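Local structure of HTH cro/C1-type domain-containing protein (Pseudomonas aeruginosa PAO1, 7CSV) at residues 34-38 with 39-43; 18-22 with 23-27. The protein is the antitoxin HigA, a helix-turn-helix dimer that acts as a regulatory factor by recognising specific pseudopalindromic DNA motifs. All coordinates share one frame; numbering follows the deposited sequence.

Contact 1. Residues 34-38 with 39-43; sequences LKVSA and PTVND
V36 lies across V41 at about a right angle, and the two side chains meet through one methyl each, with V36 CG2 3.8 Å from V41 CG2. On V41 the touching methyl is the one beside its own backbone N, because CG1 takes the position anti to that nitrogen (chi1 174°). Next along the chain, S37 and T40 meet through their hydroxyls. S37 OG and T40 OG1 are 2.6 Å apart and hydrogen-bonded, and either could be the donor. T40 OG1 is also beside its own backbone N (chi1 -54°), which turns it back toward the start of the helix. S37 is the N-cap residue. Its carbonyl O takes a weak bond from T40 N at 2.9 Å, bent to 127° at the hydrogen. The first regular helical bond follows, from N42 N to A38 O at 2.8 Å. The side chain of N42 folds over the same carbonyl, with N42 CG 3.2 Å from A38 O, without a hydrogen bond from its amide. P39 has no N-H to give and sits in the first turn, where none is needed for the helix. Its ring carbon CD packs 3.5 Å from A38 CB. The contact thus joins the turn and the start of the second helix of the helix-turn-helix, in this family usually the one that reads DNA. V41 packs on P27, L30 and A31 of helix 27-34, while V36 touches R58 of helix 53-63.

Contact 2. Residues 18-22 with 23-27; sequences EFLME and FDISP
L20 packs tightly against the chain that leaves its helix. Its CB is 3.3 Å from I25 O. Its CD2 meets I25 CG2 at 4.1 Å, the two side chains crossing at about a right angle, and CD1 reaches P27 CG at 3.9 Å. The backbone closes the same side: I25 N bonds to L20 O at 2.8 Å, in the carbonyl plane and on a lone pair. L20 is buried, and L30 and V45 also pack on it. The side chains on the other side are looser, and E22 and F23 are exposed, though L97 of the second subunit packs on F23, as it does on I25. E22 has CG anti to its backbone N (chi1 169°), which sets CG over the centre of the F23 ring, a CH-pi contact 4.1 Å from the centroid. The F23 ring edge lies by F19 O, with CD2 3.2 Å away, and F23 N bonds to that oxygen at 3.0 Å. The six-to-one bond of I25 N, the left-handed helical conformation of D24 (positive phi) and the apolar L20-I25 pair resemble a Schellman motif. S26 OG then caps A29 N, so the turn leads straight into the first helix of the helix-turn-helix.

Both contacts are local and near the surface. Among the residues that touch across each contact, one is buried: V41 in contact 1 and L20 in contact 2. They lie in series at the two ends of helix 27-34: contact 2 leads into it and contact 1 follows it. Contact 2 finishes a helix, and its chemistry is mostly apolar and aromatic. Contact 1 starts one, and paired hydroxyls share the work with a smaller apolar patch. The two touch directly, V41 CG1 packing 3.5 Å from P27 O and N42 OD1 3.6 Å from P27 CB. Both also reach the second subunit, through L34 and K35 in contact 1 and F23 and I25 in contact 2.

Contact 1. Residues 34-38 with 39-43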
# COMPACT_ATOMS: atom_id res chain seq x y z
N LEU A 34 10.18 -6.80 17.73
CA LEU A 34 9.36 -7.31 16.65
C LEU A 34 9.78 -8.69 16.17
O LEU A 34 9.07 -9.29 15.35
CB LEU A 34 9.40 -6.35 15.46
CG LEU A 34 8.94 -4.92 15.74
CD1 LEU A 34 9.03 -4.09 14.47
CD2 LEU A 34 7.54 -4.94 16.28
N LYS A 35 10.93 -9.20 16.63
CA LYS A 35 11.48 -10.47 16.17
C LYS A 35 11.81 -10.42 14.68
O LYS A 35 11.51 -11.33 13.91
CB LYS A 35 10.53 -11.64 16.49
CG LYS A 35 9.98 -11.63 17.93
CD LYS A 35 11.10 -11.57 18.97
CE LYS A 35 10.56 -11.20 20.35
NZ LYS A 35 11.68 -10.97 21.32
N VAL A 36 12.45 -9.32 14.27
CA VAL A 36 12.98 -9.15 12.93
C VAL A 36 14.46 -8.78 13.05
O VAL A 36 14.93 -8.36 14.11
CB VAL A 36 12.22 -8.08 12.11
CG1 VAL A 36 10.76 -8.49 11.96
CG2 VAL A 36 12.30 -6.75 12.81
N SER A 37 15.18 -8.96 11.95
CA SER A 37 16.59 -8.60 11.93
C SER A 37 16.76 -7.10 12.07
O SER A 37 15.96 -6.32 11.56
CB SER A 37 17.24 -9.08 10.63
OG SER A 37 17.09 -8.10 9.61
N ALA A 38 17.81 -6.69 12.79
CA ALA A 38 18.05 -5.26 12.99
C ALA A 38 18.22 -4.49 11.68
O ALA A 38 17.70 -3.36 11.60
CB ALA A 38 19.26 -5.05 13.91
N PRO A 39 18.91 -5.00 10.65
CA PRO A 39 18.93 -4.27 9.38
C PRO A 39 17.56 -4.07 8.77
O PRO A 39 17.35 -3.09 8.05
CB PRO A 39 19.84 -5.13 8.49
CG PRO A 39 20.73 -5.85 9.46
CD PRO A 39 19.85 -6.15 10.63
N THR A 40 16.59 -4.96 9.06
CA THR A 40 15.23 -4.74 8.57
C THR A 40 14.68 -3.42 9.08
O THR A 40 14.23 -2.57 8.30
CB THR A 40 14.32 -5.90 8.99
OG1 THR A 40 14.89 -7.14 8.56
CG2 THR A 40 12.93 -5.74 8.37
N VAL A 41 14.75 -3.19 10.40
CA VAL A 41 14.30 -1.93 10.95
C VAL A 41 15.25 -0.80 10.56
O VAL A 41 14.82 0.33 10.29
CB VAL A 41 14.16 -2.03 12.48
CG1 VAL A 41 13.84 -0.68 13.07
CG2 VAL A 41 13.11 -3.07 12.86
N ASN A 42 16.56 -1.08 10.55
CA ASN A 42 17.52 -0.05 10.19
C ASN A 42 17.24 0.50 8.80
O ASN A 42 17.30 1.72 8.59
CB ASN A 42 18.95 -0.61 10.24
CG ASN A 42 19.50 -0.70 11.66
OD1 ASN A 42 18.98 -0.09 12.59
ND2 ASN A 42 20.57 -1.46 11.82
N ASP A 43 16.95 -0.38 7.83
CA ASP A 43 16.67 0.08 6.47
C ASP A 43 15.46 1.02 6.43
O ASP A 43 15.46 2.02 5.71
CB ASP A 43 16.44 -1.11 5.54
CG ASP A 43 17.69 -1.94 5.31
OD1 ASP A 43 18.81 -1.43 5.52
OD2 ASP A 43 17.55 -3.11 4.89

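Contact 2. Residues 18-22 with 23-27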
# COMPACT_ATOMS: atom_id res chain seq x y z
N GLU A 18 7.58 9.79 15.68
CA GLU A 18 6.39 9.66 16.51
C GLU A 18 6.39 8.41 17.37
O GLU A 18 5.49 8.26 18.21
CB GLU A 18 5.13 9.66 15.64
CG GLU A 18 5.00 10.87 14.76
CD GLU A 18 4.79 12.13 15.56
OE1 GLU A 18 4.50 12.04 16.76
OE2 GLU A 18 4.90 13.22 14.98
N PHE A 19 7.34 7.51 17.17
CA PHE A 19 7.33 6.27 17.94
C PHE A 19 8.68 6.02 18.60
O PHE A 19 8.75 5.92 19.83
CB PHE A 19 6.90 5.11 17.04
CG PHE A 19 5.47 5.21 16.58
CD1 PHE A 19 5.15 5.90 15.43
CD2 PHE A 19 4.45 4.63 17.33
CE1 PHE A 19 3.84 6.00 15.01
CE2 PHE A 19 3.14 4.72 16.91
CZ PHE A 19 2.83 5.41 15.74
N LEU A 20 9.75 5.90 17.82
CA LEU A 20 11.06 5.60 18.41
C LEU A 20 11.51 6.72 19.34
O LEU A 20 11.94 6.47 20.47
CB LEU A 20 12.10 5.35 17.32
CG LEU A 20 11.85 4.15 16.41
CD1 LEU A 20 13.07 3.89 15.54
CD2 LEU A 20 11.49 2.92 17.23
N MET A 21 11.42 7.97 18.88
CA MET A 21 11.81 9.08 19.74
C MET A 21 10.80 9.33 20.85
O MET A 21 11.18 9.78 21.94
CB MET A 21 12.00 10.35 18.91
CG MET A 21 13.19 10.31 17.99
SD MET A 21 13.46 11.93 17.24
CE MET A 21 13.93 11.47 15.58
N GLU A 22 9.52 9.05 20.60
CA GLU A 22 8.51 9.28 21.62
C GLU A 22 8.72 8.36 22.81
O GLU A 22 8.65 8.80 23.96
CB GLU A 22 7.12 9.09 21.04
CG GLU A 22 6.02 9.06 22.09
CD GLU A 22 5.44 10.44 22.34
OE1 GLU A 22 5.80 11.37 21.59
OE2 GLU A 22 4.63 10.59 23.28
N PHE A 23 9.01 7.09 22.55
CA PHE A 23 9.17 6.10 23.61
C PHE A 23 10.63 5.82 23.95
O PHE A 23 10.89 4.93 24.77
CB PHE A 23 8.48 4.79 23.22
CG PHE A 23 7.00 4.92 23.08
CD1 PHE A 23 6.19 4.98 24.20
CD2 PHE A 23 6.41 4.96 21.83
CE1 PHE A 23 4.81 5.09 24.08
CE2 PHE A 23 5.04 5.07 21.70
CZ PHE A 23 4.24 5.13 22.83
N ASP A 24 11.58 6.54 23.34
CA ASP A 24 13.01 6.35 23.60
C ASP A 24 13.46 4.93 23.25
O ASP A 24 14.23 4.30 23.98
CB ASP A 24 13.37 6.70 25.05
CG ASP A 24 14.85 6.95 25.25
OD1 ASP A 24 15.62 6.86 24.26
OD2 ASP A 24 15.26 7.24 26.39
N ILE A 25 12.98 4.41 22.13
CA ILE A 25 13.35 3.09 21.65
C ILE A 25 14.33 3.22 20.50
O ILE A 25 14.07 3.95 19.53
CB ILE A 25 12.11 2.28 21.21
CG1 ILE A 25 11.14 2.11 22.38
CG2 ILE A 25 12.54 0.95 20.63
CD1 ILE A 25 9.79 1.57 21.97
N SER A 26 15.45 2.51 20.59
CA SER A 26 16.39 2.45 19.49
C SER A 26 15.85 1.54 18.39
O SER A 26 15.03 0.66 18.64
CB SER A 26 17.73 1.92 19.98
OG SER A 26 17.69 0.51 20.11
N PRO A 27 16.30 1.73 17.15
CA PRO A 27 15.89 0.82 16.08
C PRO A 27 16.23 -0.63 16.38
O PRO A 27 15.42 -1.53 16.09
CB PRO A 27 16.64 1.34 14.85
CG PRO A 27 16.81 2.80 15.14
CD PRO A 27 17.08 2.87 16.62